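PDB 2BK8: titin heart isoform N2-B from Homo sapiens, which probably serves as a structural protein of the muscle sarcomere, here through an immunoglobulin-like domain of its M-band region. Local coordinates for residues Gly71-Lys76 and Ala88-Lys93. Residues are numbered along the deposited sequence; the frame is centred on the assembly and turned at random.
Sequences GTYRCK and AELFVK
T72 turns OG1 anti to its carbonyl carbon (chi1 -56°), while E89 sets CG beside its own backbone N and bends again at chi2 (-68°), which folds the carboxylate back over the neighbouring strand. The two side chains cross obliquely, and the carboxylate oxygen OE2 comes up against the T72 hydroxyl. T72 OG1 donates to E89 OE2 at 2.7 Å, and OE2 accepts through its syn lone pair, on the side of OE1. The other oxygen, E89 OE1, forms a salt bridge with R96, so one carboxylate serves a hydroxyl and a guanidinium. An alanine in place of E89 would probably leave the T72 hydroxyl and the R96 charge without this partner.

Beneath this pair the backbones run antiparallel. T72 and E89 form a non-hydrogen-bonded pair, flanked by two hydrogen-bonded ones, G71 with L90 and Y73 with A88. Y73 N to A88 O, at 2.8 Å, is nearly straight (173° at the hydrogen). L90 N reaches G71 O at 2.9 Å, and E89 CA adds a CH...O contact to that same oxygen.

On the other face, Y73 CE2 rests 3.6 Å from L90 CB, and L90 CD1 lies 3.6 Å from Y73 OH. That hydroxyl hydrogen-bonds to the D69 carbonyl, the tyrosine corner arrangement familiar from Greek-key immunoglobulin folds.

The segments belong to the hairpin of strands 71-78 and 83-92, the F and G strands of the I-set domain. Strand 33-38 borders 71-78 on its other side, while 11-13 runs parallel to 83-92; Y73, A88 and L90 face inward, onto side chains of strands 19-26 and 57-62 in the opposing sheet.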
loop_
_atom_site.group_PDB
_atom_site.type_symbol
_atom_site.label_atom_id
_atom_site.label_comp_id
_atom_site.label_asym_id
_atom_site.label_seq_id
_atom_site.Cartn_x
_atom_site.Cartn_y
_atom_site.Cartn_z
ATOM N N GLY A 71 -3.340 -9.087 7.042
ATOM C CA GLY A 71 -4.413 -8.080 7.256
ATOM C C GLY A 71 -4.711 -7.185 6.060
ATOM O O GLY A 71 -4.557 -7.590 4.883
ATOM N N THR A 72 -5.123 -5.953 6.368
ATOM C CA THR A 72 -5.556 -4.991 5.355
ATOM C C THR A 72 -4.561 -3.840 5.184
ATOM O O THR A 72 -4.153 -3.234 6.188
ATOM C CB THR A 72 -6.940 -4.422 5.712
ATOM O OG1 THR A 72 -7.882 -5.495 5.874
ATOM C CG2 THR A 72 -7.419 -3.496 4.616
ATOM N N TYR A 73 -4.204 -3.539 3.924
ATOM C CA TYR A 73 -3.255 -2.452 3.586
ATOM C C TYR A 73 -4.022 -1.356 2.826
ATOM O O TYR A 73 -4.856 -1.680 1.973
ATOM C CB TYR A 73 -2.066 -3.005 2.759
ATOM C CG TYR A 73 -1.150 -3.879 3.598
ATOM C CD1 TYR A 73 0.058 -3.390 4.072
ATOM C CD2 TYR A 73 -1.544 -5.171 3.973
ATOM C CE1 TYR A 73 0.882 -4.177 4.917
ATOM C CE2 TYR A 73 -0.726 -5.970 4.800
ATOM C CZ TYR A 73 0.471 -5.465 5.265
ATOM O OH TYR A 73 1.259 -6.290 6.076
ATOM N N ARG A 74 -3.788 -0.084 3.171
ATOM C CA ARG A 74 -4.475 1.075 2.551
ATOM C C ARG A 74 -3.440 1.988 1.910
ATOM O O ARG A 74 -2.408 2.277 2.509
ATOM C CB ARG A 74 -5.255 1.878 3.604
ATOM C CG ARG A 74 -5.882 3.228 3.157
ATOM C CD ARG A 74 -6.543 3.914 4.375
ATOM N NE ARG A 74 -7.287 5.132 4.062
ATOM C CZ ARG A 74 -8.111 5.749 4.911
ATOM N NH1 ARG A 74 -8.324 5.259 6.131
ATOM N NH2 ARG A 74 -8.755 6.844 4.545
ATOM N N CYS A 75 -3.714 2.427 0.683
ATOM C CA CYS A 75 -2.935 3.508 0.038
ATOM C C CYS A 75 -3.809 4.751 0.073
ATOM O O CYS A 75 -4.889 4.788 -0.563
ATOM C CB CYS A 75 -2.614 3.155 -1.420
ATOM S SG CYS A 75 -1.662 4.430 -2.322
ATOM N N LYS A 76 -3.379 5.746 0.850
ATOM C CA LYS A 76 -4.103 7.032 0.960
ATOM C C LYS A 76 -3.455 8.159 0.140
ATOM O O LYS A 76 -2.283 8.506 0.319
ATOM C CB LYS A 76 -4.289 7.465 2.449
ATOM C CG LYS A 76 -5.101 8.761 2.611
ATOM C CD LYS A 76 -5.223 9.126 4.092
ATOM C CE LYS A 76 -5.883 10.480 4.274
ATOM N NZ LYS A 76 -6.670 10.580 5.549
ATOM N N ALA A 88 -6.216 -3.428 -0.028
ATOM C CA ALA A 88 -6.032 -4.833 -0.421
ATOM C C ALA A 88 -5.544 -5.670 0.769
ATOM O O ALA A 88 -5.096 -5.105 1.765
ATOM C CB ALA A 88 -5.051 -4.926 -1.606
ATOM N N GLU A 89 -5.656 -6.999 0.659
ATOM C CA GLU A 89 -5.344 -7.914 1.749
ATOM C C GLU A 89 -3.980 -8.568 1.527
ATOM O O GLU A 89 -3.534 -8.733 0.360
ATOM C CB GLU A 89 -6.410 -9.009 1.813
ATOM C CG GLU A 89 -7.823 -8.449 2.000
ATOM C CD GLU A 89 -7.975 -7.834 3.378
ATOM O OE1 GLU A 89 -7.870 -8.562 4.381
ATOM O OE2 GLU A 89 -8.165 -6.608 3.463
ATOM N N LEU A 90 -3.355 -8.990 2.627
ATOM C CA LEU A 90 -2.181 -9.868 2.613
ATOM C C LEU A 90 -2.606 -11.107 3.409
ATOM O O LEU A 90 -3.059 -10.978 4.563
ATOM C CB LEU A 90 -0.969 -9.192 3.295
ATOM C CG LEU A 90 0.422 -9.812 3.106
ATOM C CD1 LEU A 90 1.533 -8.801 3.500
ATOM C CD2 LEU A 90 0.564 -11.097 3.883
ATOM N N PHE A 91 -2.554 -12.275 2.774
ATOM C CA PHE A 91 -2.856 -13.563 3.430
ATOM C C PHE A 91 -1.550 -14.338 3.695
ATOM O O PHE A 91 -0.782 -14.571 2.770
ATOM C CB PHE A 91 -3.794 -14.438 2.573
ATOM C CG PHE A 91 -4.933 -13.679 1.911
ATOM C CD1 PHE A 91 -6.042 -13.247 2.650
ATOM C CD2 PHE A 91 -4.913 -13.451 0.540
ATOM C CE1 PHE A 91 -7.086 -12.546 2.023
ATOM C CE2 PHE A 91 -5.955 -12.757 -0.095
ATOM C CZ PHE A 91 -7.041 -12.316 0.647
ATOM N N VAL A 92 -1.335 -14.727 4.956
ATOM C CA VAL A 92 -0.269 -15.671 5.383
ATOM C C VAL A 92 -0.842 -17.024 5.865
ATOM O O VAL A 92 -1.787 -17.057 6.665
ATOM C CB VAL A 92 0.616 -15.035 6.511
ATOM C CG1 VAL A 92 1.785 -15.980 6.927
ATOM C CG2 VAL A 92 1.151 -13.669 6.095
ATOM N N LYS A 93 -0.262 -18.132 5.407
ATOM C CA LYS A 93 -0.676 -19.492 5.829
ATOM C C LYS A 93 -0.624 -19.668 7.354
ATOM O O LYS A 93 0.350 -19.276 7.976
ATOM C CB LYS A 93 0.185 -20.558 5.138
ATOM C CG LYS A 93 -0.269 -21.981 5.406
ATOM C CD LYS A 93 0.125 -22.903 4.257
ATOM C CE LYS A 93 -0.606 -24.250 4.324
ATOM N NZ LYS A 93 -0.000 -25.197 5.319
#